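Local structure of cytosine-specific methyltransferase (Escherichia coli O157:H7 EDL933, 3G7U) at residues 40-48 with 235-243. The protein probably methylates cytosine at carbon 5 in DNA, using S-adenosyl-L-methionine as the methyl donor. Sequence-based numbering, arbitrary orientation.
Sequences HAINFPRSL and PRNVGDTES
Gly239 N donates to Asn43 O at 2.8 Å, the one direct hydrogen bond between 40-48 and 235-243; at Gly239's positive phi a side chain would jam against the preceding carbonyl O. Waters carry further polar links. One donates to both Ile42 O and Asp240 OD1, a second joins Asn43 OD1 to Asp240 N, and a third accepts from Arg46 N while donating to Asn237 O, 2.6 Å away.

The apolar pair is Val238 alongside Phe44, CG2 of the valine 3.9 Å from ring atom CD1 in an oblique approach. Two van der Waals contacts flank it: Val238 CG1 rests 3.6 Å from Asn43 O, and Ile42 CG2, anti to the backbone N (chi1 -72° puts CG1 beside that N), touches Asp240 CB at 3.8 Å. Here the Rossmann-like class I methyltransferase fold, at the type I beta turn Phe44-Ser47 between helix 34-43 and edge strand 48-50, meets the chain entering helix 241-248. Phe44 also packs on Leu17 of helix 14-22.

Asp240 is the N-cap of helix 241-248: OD2 accepts from Ser243 N at 3.0 Å, above the carboxylate plane, and from Ser243 OG through its anti lone pair. Arg335 adds a salt bridge to OD2, and its carbonyl O takes Asn43 ND2.

Farther out, one of two modelled Arg46 conformers tentatively lays a guanidinium face over Asn237 CA.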
ATOM      1  N   HIS A  40     -10.674  -1.393   4.208  1.00 17.56           N
ATOM      2  CA  HIS A  40     -10.695  -0.387   3.166  1.00 19.75           C
ATOM      3  C   HIS A  40     -11.901   0.523   3.432  1.00 22.57           C
ATOM      4  O   HIS A  40     -11.762   1.770   3.413  1.00 21.57           O
ATOM      5  CB  HIS A  40     -10.766  -1.041   1.784  1.00 14.74           C
ATOM      6  CG  HIS A  40     -10.440  -0.102   0.671  1.00 17.63           C
ATOM      7  ND1 HIS A  40     -11.325   0.885   0.254  1.00 19.63           N
ATOM      8  CD2 HIS A  40      -9.363  -0.016  -0.143  1.00 18.08           C
ATOM      9  CE1 HIS A  40     -10.776   1.565  -0.733  1.00 19.10           C
ATOM     10  NE2 HIS A  40      -9.601   1.023  -1.013  1.00 21.15           N
ATOM     11  N   ALA A  41     -13.063  -0.066   3.747  1.00 19.78           N
ATOM     12  CA  ALA A  41     -14.278   0.757   3.974  1.00 20.88           C
ATOM     13  C   ALA A  41     -14.180   1.654   5.183  1.00 22.05           C
ATOM     14  O   ALA A  41     -14.758   2.729   5.209  1.00 25.97           O
ATOM     15  CB  ALA A  41     -15.532  -0.103   4.075  1.00 22.42           C
ATOM     16  N   ILE A  42     -13.448   1.214   6.200  1.00 23.08           N
ATOM     17  CA  ILE A  42     -13.241   2.058   7.395  1.00 21.56           C
ATOM     18  C   ILE A  42     -12.461   3.328   7.040  1.00 27.17           C
ATOM     19  O   ILE A  42     -12.761   4.420   7.529  1.00 24.57           O
ATOM     20  CB  ILE A  42     -12.478   1.290   8.517  1.00 22.81           C
ATOM     21  CG1 ILE A  42     -13.368   0.226   9.187  1.00 27.98           C
ATOM     22  CG2 ILE A  42     -12.010   2.253   9.616  1.00 21.29           C
ATOM     23  CD1 ILE A  42     -14.681   0.764   9.763  1.00 33.77           C
ATOM     24  N   ASN A  43     -11.477   3.184   6.171  1.00 25.94           N
ATOM     25  CA  ASN A  43     -10.599   4.289   5.842  1.00 22.96           C
ATOM     26  C   ASN A  43     -11.103   5.070   4.641  1.00 24.98           C
ATOM     27  O   ASN A  43     -10.744   6.218   4.454  1.00 22.87           O
ATOM     28  CB  ASN A  43      -9.193   3.781   5.592  1.00 22.75           C
ATOM     29  CG  ASN A  43      -8.542   3.308   6.872  1.00 21.68           C
ATOM     30  OD1 ASN A  43      -8.121   4.132   7.734  1.00 22.97           O
ATOM     31  ND2 ASN A  43      -8.521   1.996   7.057  1.00 22.70           N
ATOM     32  N   PHE A  44     -11.944   4.435   3.820  1.00 22.43           N
ATOM     33  CA  PHE A  44     -12.505   5.111   2.626  1.00 22.09           C
ATOM     34  C   PHE A  44     -14.041   4.994   2.644  1.00 23.66           C
ATOM     35  O   PHE A  44     -14.629   4.319   1.791  1.00 24.14           O
ATOM     36  CB  PHE A  44     -11.954   4.492   1.329  1.00 22.37           C
ATOM     37  CG  PHE A  44     -10.476   4.653   1.165  1.00 22.23           C
ATOM     38  CD1 PHE A  44      -9.938   5.770   0.511  1.00 25.79           C
ATOM     39  CD2 PHE A  44      -9.609   3.716   1.740  1.00 23.31           C
ATOM     40  CE1 PHE A  44      -8.527   5.927   0.388  1.00 25.50           C
ATOM     41  CE2 PHE A  44      -8.209   3.855   1.643  1.00 19.85           C
ATOM     42  CZ  PHE A  44      -7.667   4.977   0.959  1.00 21.58           C
ATOM     43  N   PRO A  45     -14.697   5.629   3.623  1.00 24.77           N
ATOM     44  CA  PRO A  45     -16.133   5.382   3.799  1.00 28.07           C
ATOM     45  C   PRO A  45     -17.015   5.854   2.664  1.00 29.90           C
ATOM     46  O   PRO A  45     -18.159   5.419   2.601  1.00 31.23           O
ATOM     47  CB  PRO A  45     -16.483   6.130   5.094  1.00 29.43           C
ATOM     48  CG  PRO A  45     -15.427   7.109   5.259  1.00 26.82           C
ATOM     49  CD  PRO A  45     -14.184   6.599   4.601  1.00 30.34           C
ATOM     50  N   ARG A  46     -16.499   6.677   1.750  1.00 31.72           N
ATOM     51  CA  ARG A  46     -17.307   7.163   0.626  0.50 32.13           C
ATOM     52  C   ARG A  46     -17.051   6.429  -0.687  1.00 33.74           C
ATOM     53  O   ARG A  46     -17.725   6.688  -1.674  1.00 35.16           O
ATOM     54  CB  ARG A  46     -17.142   8.670   0.425  0.50 34.30           C
ATOM     55  CG  ARG A  46     -16.920   9.464   1.707  0.50 37.50           C
ATOM     56  CD  ARG A  46     -18.179   9.826   2.490  0.50 41.81           C
ATOM     57  NE  ARG A  46     -18.098  11.194   3.017  0.50 45.62           N
ATOM     58  CZ  ARG A  46     -17.388  11.593   4.078  0.50 50.60           C
ATOM     59  NH1 ARG A  46     -16.650  10.741   4.791  0.50 48.49           N
ATOM     60  NH2 ARG A  46     -17.409  12.872   4.430  0.50 48.83           N
ATOM     61  N   SER A  47     -16.085   5.505  -0.704  1.00 26.38           N
ATOM     62  CA  SER A  47     -15.896   4.673  -1.879  1.00 24.75           C
ATOM     63  C   SER A  47     -16.914   3.563  -1.853  1.00 23.19           C
ATOM     64  O   SER A  47     -17.325   3.159  -0.776  1.00 26.55           O
ATOM     65  CB  SER A  47     -14.490   4.051  -1.858  1.00 27.29           C
ATOM     66  OG  SER A  47     -13.540   5.104  -1.850  1.00 27.30           O
ATOM     67  N   LEU A  48     -17.307   3.051  -3.010  1.00 24.66           N
ATOM     68  CA  LEU A  48     -18.147   1.867  -3.059  1.00 24.92           C
ATOM     69  C   LEU A  48     -17.253   0.660  -2.793  1.00 25.07           C
ATOM     70  O   LEU A  48     -16.103   0.682  -3.178  1.00 26.29           O
ATOM     71  CB  LEU A  48     -18.764   1.682  -4.436  1.00 24.38           C
ATOM     72  CG  LEU A  48     -19.736   2.796  -4.829  1.00 26.49           C
ATOM     73  CD1 LEU A  48     -20.336   2.405  -6.177  1.00 28.93           C
ATOM     74  CD2 LEU A  48     -20.800   2.861  -3.773  1.00 26.51           C
ATOM     75  N   PRO A 235      -6.934  13.226   2.319  1.00 29.64           N
ATOM     76  CA  PRO A 235      -7.745  13.635   1.158  1.00 29.81           C
ATOM     77  C   PRO A 235      -9.197  13.848   1.516  1.00 30.88           C
ATOM     78  O   PRO A 235      -9.685  13.322   2.533  1.00 31.87           O
ATOM     79  CB  PRO A 235      -7.571  12.467   0.171  1.00 28.18           C
ATOM     80  CG  PRO A 235      -6.292  11.806   0.624  1.00 26.49           C
ATOM     81  CD  PRO A 235      -6.354  11.886   2.104  1.00 28.00           C
ATOM     82  N   ARG A 236      -9.882  14.662   0.713  1.00 34.82           N
ATOM     83  CA  ARG A 236     -11.286  14.971   0.948  1.00 39.55           C
ATOM     84  C   ARG A 236     -12.070  13.665   0.980  1.00 32.58           C
ATOM     85  O   ARG A 236     -11.825  12.764   0.158  1.00 35.10           O
ATOM     86  CB  ARG A 236     -11.819  15.910  -0.152  1.00 41.16           C
ATOM     87  CG  ARG A 236     -13.277  16.376  -0.005  1.00 49.72           C
ATOM     88  CD  ARG A 236     -13.653  17.379  -1.116  1.00 53.31           C
ATOM     89  NE  ARG A 236     -13.060  16.976  -2.394  1.00 66.94           N
ATOM     90  CZ  ARG A 236     -13.663  16.237  -3.327  1.00 74.04           C
ATOM     91  NH1 ARG A 236     -13.001  15.921  -4.439  1.00 76.39           N
ATOM     92  NH2 ARG A 236     -14.923  15.822  -3.168  1.00 74.66           N
ATOM     93  N   ASN A 237     -12.933  13.543   1.989  1.00 29.39           N
ATOM     94  CA  ASN A 237     -13.853  12.400   2.163  1.00 32.85           C
ATOM     95  C   ASN A 237     -13.190  11.078   2.610  1.00 32.98           C
ATOM     96  O   ASN A 237     -13.849  10.046   2.724  1.00 35.10           O
ATOM     97  CB  ASN A 237     -14.692  12.171   0.910  1.00 39.30           C
ATOM     98  CG  ASN A 237     -15.642  13.320   0.635  1.00 42.02           C
ATOM     99  OD1 ASN A 237     -16.338  13.787   1.529  1.00 46.44           O
ATOM    100  ND2 ASN A 237     -15.655  13.783  -0.604  1.00 47.84           N
ATOM    101  N   VAL A 238     -11.897  11.135   2.901  1.00 28.94           N
ATOM    102  CA  VAL A 238     -11.141   9.937   3.282  1.00 28.02           C
ATOM    103  C   VAL A 238     -10.918   9.973   4.786  1.00 29.98           C
ATOM    104  O   VAL A 238     -10.787  11.049   5.362  1.00 31.87           O
ATOM    105  CB  VAL A 238      -9.815   9.911   2.480  1.00 27.57           C
ATOM    106  CG1 VAL A 238      -8.795   8.906   3.037  1.00 27.13           C
ATOM    107  CG2 VAL A 238     -10.141   9.663   0.973  1.00 29.76           C
ATOM    108  N   GLY A 239     -10.886   8.815   5.442  1.00 23.48           N
ATOM    109  CA  GLY A 239     -10.467   8.783   6.853  1.00 23.61           C
ATOM    110  C   GLY A 239     -11.547   8.337   7.825  1.00 27.78           C
ATOM    111  O   GLY A 239     -12.707   8.714   7.699  1.00 29.91           O
ATOM    112  N   ASP A 240     -11.162   7.529   8.802  1.00 24.14           N
ATOM    113  CA  ASP A 240     -12.043   7.128   9.879  1.00 27.83           C
ATOM    114  C   ASP A 240     -12.188   8.318  10.843  1.00 28.49           C
ATOM    115  O   ASP A 240     -11.204   8.862  11.331  1.00 28.05           O
ATOM    116  CB  ASP A 240     -11.449   5.905  10.585  1.00 29.15           C
ATOM    117  CG  ASP A 240     -12.235   5.485  11.819  1.00 31.62           C
ATOM    118  OD1 ASP A 240     -13.412   5.091  11.678  1.00 30.95           O
ATOM    119  OD2 ASP A 240     -11.651   5.510  12.917  1.00 27.37           O
ATOM    120  N   THR A 241     -13.424   8.724  11.082  1.00 30.11           N
ATOM    121  CA  THR A 241     -13.744   9.884  11.936  1.00 29.10           C
ATOM    122  C   THR A 241     -13.132   9.815  13.337  1.00 26.39           C
ATOM    123  O   THR A 241     -12.506  10.781  13.801  1.00 30.25           O
ATOM    124  CB  THR A 241     -15.293  10.071  12.009  1.00 30.20           C
ATOM    125  OG1 THR A 241     -15.750  10.377  10.702  1.00 42.69           O
ATOM    126  CG2 THR A 241     -15.677  11.210  12.923  1.00 39.34           C
ATOM    127  N   GLU A 242     -13.258   8.667  13.996  1.00 27.73           N
ATOM    128  CA  GLU A 242     -12.662   8.489  15.325  1.00 28.08           C
ATOM    129  C   GLU A 242     -11.133   8.560  15.310  1.00 29.73           C
ATOM    130  O   GLU A 242     -10.535   9.205  16.197  1.00 27.58           O
ATOM    131  CB  GLU A 242     -13.148   7.182  15.981  1.00 28.37           C
ATOM    132  CG  GLU A 242     -12.516   6.919  17.340  1.00 26.16           C
ATOM    133  CD  GLU A 242     -12.876   5.559  17.948  1.00 31.65           C
ATOM    134  OE1 GLU A 242     -13.529   4.739  17.266  1.00 36.53           O
ATOM    135  OE2 GLU A 242     -12.519   5.320  19.128  1.00 34.33           O
ATOM    136  N   SER A 243     -10.490   7.927  14.313  1.00 22.94           N
ATOM    137  CA  SER A 243      -9.033   8.047  14.203  1.00 23.50           C
ATOM    138  C   SER A 243      -8.548   9.476  14.029  1.00 25.24           C
ATOM    139  O   SER A 243      -7.546   9.879  14.633  1.00 26.83           O
ATOM    140  CB  SER A 243      -8.496   7.172  13.071  1.00 21.78           C
ATOM    141  OG  SER A 243      -8.925   5.856  13.326  1.00 23.86           O
TER
HETATM  142  O   HOH W   1     -14.763   4.995   9.229  1.00 28.07           O
HETATM  143  O   HOH W   2      -8.558   6.490   8.725  1.00 25.93           O
HETATM  144  O   HOH W   3     -13.942   7.842   1.372  1.00 33.42           O
HETATM  145  O   HOH W   4     -14.428  10.506   6.216  1.00 45.55           O